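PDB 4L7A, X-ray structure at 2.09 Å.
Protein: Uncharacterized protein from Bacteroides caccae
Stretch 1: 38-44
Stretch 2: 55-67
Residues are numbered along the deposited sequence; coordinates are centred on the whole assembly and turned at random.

Stretch 1 38-44: DFKYRME
Stretch 2, residues 55-67: VPTDFWLSVKLAK

Stretch 1 runs as a strand from Asp38 to Lys40, passes through a loop at Tyr41 and Arg42, and enters a 3-10 segment at Met43. Stretch 2 is extended through Thr57 and Asp58, then helical from Phe59 onward. The CA register fixes their relative direction: Phe39 CA lies 8.1 Å from Ala66 CA, Tyr41 CA lies 6.7 Å from Ser62 CA, and Met43 CA lies 7.0 Å from Thr57 CA, so the chains run in opposite senses. Together they bury 383 Å², with no direct hydrogen bond between them; packing and one bridging water make the contact.

Tyr41 contributes most, 77 Å². Its backbone (phi/psi -122/-21) leaves the extended strand values of Phe39 (-99/114) and Lys40 (-111/130). Its CA-to-CB bond points toward stretch 2, with chi1 at 69° (p) and chi2 at -81°. This places Tyr41 CE2 3.7 Å from Phe59 CD1, an approach at the edge of the Phe59 ring but oblique to the Tyr41 ring. The Tyr41 and Phe59 ring centroids are 5.7 Å apart and their planes meet at 69°. Phe59 leaves its CA sideways, but its chi1 of 176° (t) and chi2 of 86° bring the ring end nearer. Farther along the helix, Tyr41 CB sits 4.0 Å from Ser62 OG. That hydroxyl, with chi1 at -64° (m), donates to the backbone, Ser62 OG to Asp58 O at 2.9 Å, and so is satisfied within its own stretch.

Met43, a selenomethionine, covers 64 Å². Phi/psi of -64/-36 and chi angles of -66° (m), 168° (t) and -91° set Met43 SE 3.7 Å from Pro56 CA and Met43 CG 3.4 Å from Thr57 OG1. Thr57 (58 Å², phi/psi -74/121, chi1 -58°, m) also brings Thr57 CG2 to 3.7 Å from Tyr41 O. One water joins the same two residues: it donates to Tyr41 O at 2.5 Å and accepts from Thr57 OG1 at 2.6 Å, supplying the polar link that direct contact lacks.

Phe39 (56 Å²) closes the other end of the register. With chi1 at -170° (t) and chi2 at -74°, its ring reaches the helix obliquely: Phe39 CZ is 3.5 Å from Ala66 CB. Ser62 and Ala66, four residues apart, both point toward stretch 1, as expected for about one helical turn; Ala66 N donates to Ser62 O at 2.9 Å. The helix start is capped by Asp58, whose chi1 of 174° (t) lets Asp58 OD1 accept from Leu61 N at 3.0 Å.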

# COMPACT_ATOMS: atom_id res chain seq x y z
N ASP A 38 13.97 -0.20 -7.56
CA ASP A 38 14.81 0.98 -7.60
C ASP A 38 14.12 2.02 -6.74
O ASP A 38 13.08 2.59 -7.11
CB ASP A 38 14.97 1.37 -9.08
CG ASP A 38 15.90 2.54 -9.31
OD1 ASP A 38 16.66 2.97 -8.41
OD2 ASP A 38 15.85 3.06 -10.45
N PHE A 39 14.69 2.31 -5.58
CA PHE A 39 14.14 3.33 -4.67
C PHE A 39 14.88 4.66 -4.82
O PHE A 39 16.03 4.76 -4.48
CB PHE A 39 14.29 2.80 -3.26
CG PHE A 39 13.57 3.60 -2.17
CD1 PHE A 39 14.05 4.81 -1.73
CD2 PHE A 39 12.49 3.03 -1.47
CE1 PHE A 39 13.45 5.47 -0.70
CE2 PHE A 39 11.87 3.70 -0.42
CZ PHE A 39 12.35 4.94 -0.05
N LYS A 40 14.21 5.69 -5.31
CA LYS A 40 14.88 6.95 -5.63
C LYS A 40 14.48 8.07 -4.67
O LYS A 40 13.29 8.29 -4.41
CB LYS A 40 14.57 7.37 -7.05
CG LYS A 40 14.96 6.35 -8.11
CD LYS A 40 15.03 7.01 -9.46
CE LYS A 40 15.23 6.01 -10.57
NZ LYS A 40 15.16 6.71 -11.87
N TYR A 41 15.48 8.76 -4.13
CA TYR A 41 15.24 9.91 -3.28
C TYR A 41 15.90 11.15 -3.80
O TYR A 41 15.47 12.25 -3.45
CB TYR A 41 15.69 9.65 -1.87
CG TYR A 41 17.16 9.54 -1.73
CD1 TYR A 41 17.81 8.36 -2.05
CD2 TYR A 41 17.91 10.61 -1.30
CE1 TYR A 41 19.20 8.26 -1.95
CE2 TYR A 41 19.29 10.54 -1.21
CZ TYR A 41 19.93 9.34 -1.51
OH TYR A 41 21.28 9.28 -1.44
N ARG A 42 16.91 11.00 -4.64
CA ARG A 42 17.66 12.15 -5.15
C ARG A 42 16.77 12.87 -6.15
O ARG A 42 16.30 12.27 -7.12
CB ARG A 42 18.97 11.71 -5.79
CG ARG A 42 20.08 11.17 -4.83
CD ARG A 42 21.12 10.40 -5.67
NE ARG A 42 22.29 9.91 -4.93
CZ ARG A 42 23.32 10.64 -4.60
NH1 ARG A 42 23.35 11.93 -4.88
NH2 ARG A 42 24.32 10.10 -3.93
N MSE A 43 16.60 14.16 -5.94
CA MSE A 43 15.75 14.99 -6.81
C MSE A 43 16.23 15.10 -8.26
O MSE A 43 15.43 15.14 -9.20
CB MSE A 43 15.62 16.38 -6.21
CG MSE A 43 14.87 16.37 -4.88
SE MSE A 43 15.03 18.07 -3.94
CE MSE A 43 16.65 17.71 -2.84
N GLU A 44 17.55 15.16 -8.41
CA GLU A 44 18.19 15.17 -9.72
C GLU A 44 17.87 13.95 -10.57
O GLU A 44 17.95 14.05 -11.77
CB GLU A 44 19.72 15.27 -9.51
CG GLU A 44 20.35 14.01 -8.85
CD GLU A 44 21.43 14.31 -7.81
OE1 GLU A 44 22.44 14.96 -8.15
OE2 GLU A 44 21.31 13.85 -6.65
N VAL A 55 8.60 20.91 -2.33
CA VAL A 55 9.70 21.37 -1.45
C VAL A 55 10.87 20.37 -1.60
O VAL A 55 10.67 19.26 -2.08
CB VAL A 55 9.28 21.44 0.04
CG1 VAL A 55 8.16 22.44 0.25
CG2 VAL A 55 8.85 20.07 0.60
N PRO A 56 12.09 20.77 -1.22
CA PRO A 56 13.18 19.82 -1.29
C PRO A 56 12.87 18.54 -0.50
O PRO A 56 12.21 18.56 0.55
CB PRO A 56 14.33 20.59 -0.65
CG PRO A 56 14.02 21.99 -0.91
CD PRO A 56 12.53 22.08 -0.72
N THR A 57 13.33 17.43 -1.03
CA THR A 57 13.12 16.14 -0.41
C THR A 57 14.03 16.04 0.80
O THR A 57 15.23 16.13 0.65
CB THR A 57 13.45 15.03 -1.44
OG1 THR A 57 12.59 15.22 -2.60
CG2 THR A 57 13.24 13.65 -0.87
N ASP A 58 13.45 15.84 1.99
CA ASP A 58 14.20 15.78 3.26
C ASP A 58 14.97 14.45 3.32
O ASP A 58 14.36 13.38 3.28
CB ASP A 58 13.16 15.91 4.38
CG ASP A 58 13.71 15.72 5.83
OD1 ASP A 58 14.70 15.02 6.11
OD2 ASP A 58 13.02 16.24 6.75
N PHE A 59 16.29 14.51 3.44
CA PHE A 59 17.11 13.32 3.40
C PHE A 59 16.88 12.32 4.56
O PHE A 59 16.64 11.16 4.32
CB PHE A 59 18.58 13.67 3.39
CG PHE A 59 19.50 12.45 3.44
CD1 PHE A 59 19.86 11.78 2.26
CD2 PHE A 59 20.01 11.99 4.63
CE1 PHE A 59 20.73 10.69 2.28
CE2 PHE A 59 20.89 10.90 4.66
CZ PHE A 59 21.26 10.25 3.46
N TRP A 60 16.99 12.77 5.79
CA TRP A 60 16.84 11.86 6.92
C TRP A 60 15.39 11.34 7.05
O TRP A 60 15.15 10.22 7.51
CB TRP A 60 17.34 12.51 8.21
CG TRP A 60 18.79 12.67 8.17
CD1 TRP A 60 19.46 13.84 8.00
CD2 TRP A 60 19.78 11.63 8.30
NE1 TRP A 60 20.80 13.60 8.00
CE2 TRP A 60 21.03 12.24 8.14
CE3 TRP A 60 19.72 10.25 8.48
CZ2 TRP A 60 22.23 11.53 8.19
CZ3 TRP A 60 20.90 9.53 8.51
CH2 TRP A 60 22.15 10.18 8.39
N LEU A 61 14.43 12.10 6.59
CA LEU A 61 13.10 11.55 6.49
C LEU A 61 12.99 10.44 5.36
O LEU A 61 12.23 9.48 5.52
CB LEU A 61 12.09 12.66 6.26
CG LEU A 61 10.60 12.23 6.17
CD1 LEU A 61 10.19 11.48 7.45
CD2 LEU A 61 9.76 13.48 5.98
N SER A 62 13.74 10.60 4.27
CA SER A 62 13.77 9.57 3.22
C SER A 62 14.33 8.26 3.77
O SER A 62 13.85 7.21 3.43
CB SER A 62 14.60 9.99 2.02
OG SER A 62 14.00 11.13 1.42
N VAL A 63 15.34 8.34 4.61
CA VAL A 63 15.93 7.19 5.24
C VAL A 63 14.92 6.49 6.14
O VAL A 63 14.80 5.24 6.14
CB VAL A 63 17.16 7.60 6.07
CG1 VAL A 63 17.73 6.40 6.81
CG2 VAL A 63 18.24 8.18 5.18
N LYS A 64 14.18 7.27 6.93
CA LYS A 64 13.18 6.70 7.84
C LYS A 64 12.14 5.98 7.05
O LYS A 64 11.83 4.83 7.35
CB LYS A 64 12.53 7.77 8.68
CG LYS A 64 13.53 8.39 9.63
CD LYS A 64 12.88 9.27 10.67
CE LYS A 64 13.93 10.08 11.36
NZ LYS A 64 13.25 10.88 12.36
N LEU A 65 11.64 6.62 6.00
CA LEU A 65 10.60 6.01 5.16
C LEU A 65 11.07 4.76 4.43
O LEU A 65 10.33 3.79 4.36
CB LEU A 65 10.06 7.00 4.15
CG LEU A 65 9.05 7.92 4.79
CD1 LEU A 65 8.80 9.10 3.87
CD2 LEU A 65 7.74 7.15 5.01
N ALA A 66 12.31 4.75 3.93
CA ALA A 66 12.81 3.55 3.29
C ALA A 66 12.83 2.40 4.26
O ALA A 66 12.56 1.27 3.88
CB ALA A 66 14.18 3.77 2.75
N LYS A 67 13.13 2.65 5.51
CA LYS A 67 13.18 1.57 6.50
C LYS A 67 11.77 1.15 6.98
O LYS A 67 11.53 -0.04 7.27
CB LYS A 67 14.01 1.96 7.73
CG LYS A 67 15.48 2.17 7.45
CD LYS A 67 16.29 2.18 8.72
CE LYS A 67 17.82 2.19 8.42
NZ LYS A 67 18.54 2.24 9.70
O HOH W 1 13.39 13.36 -4.20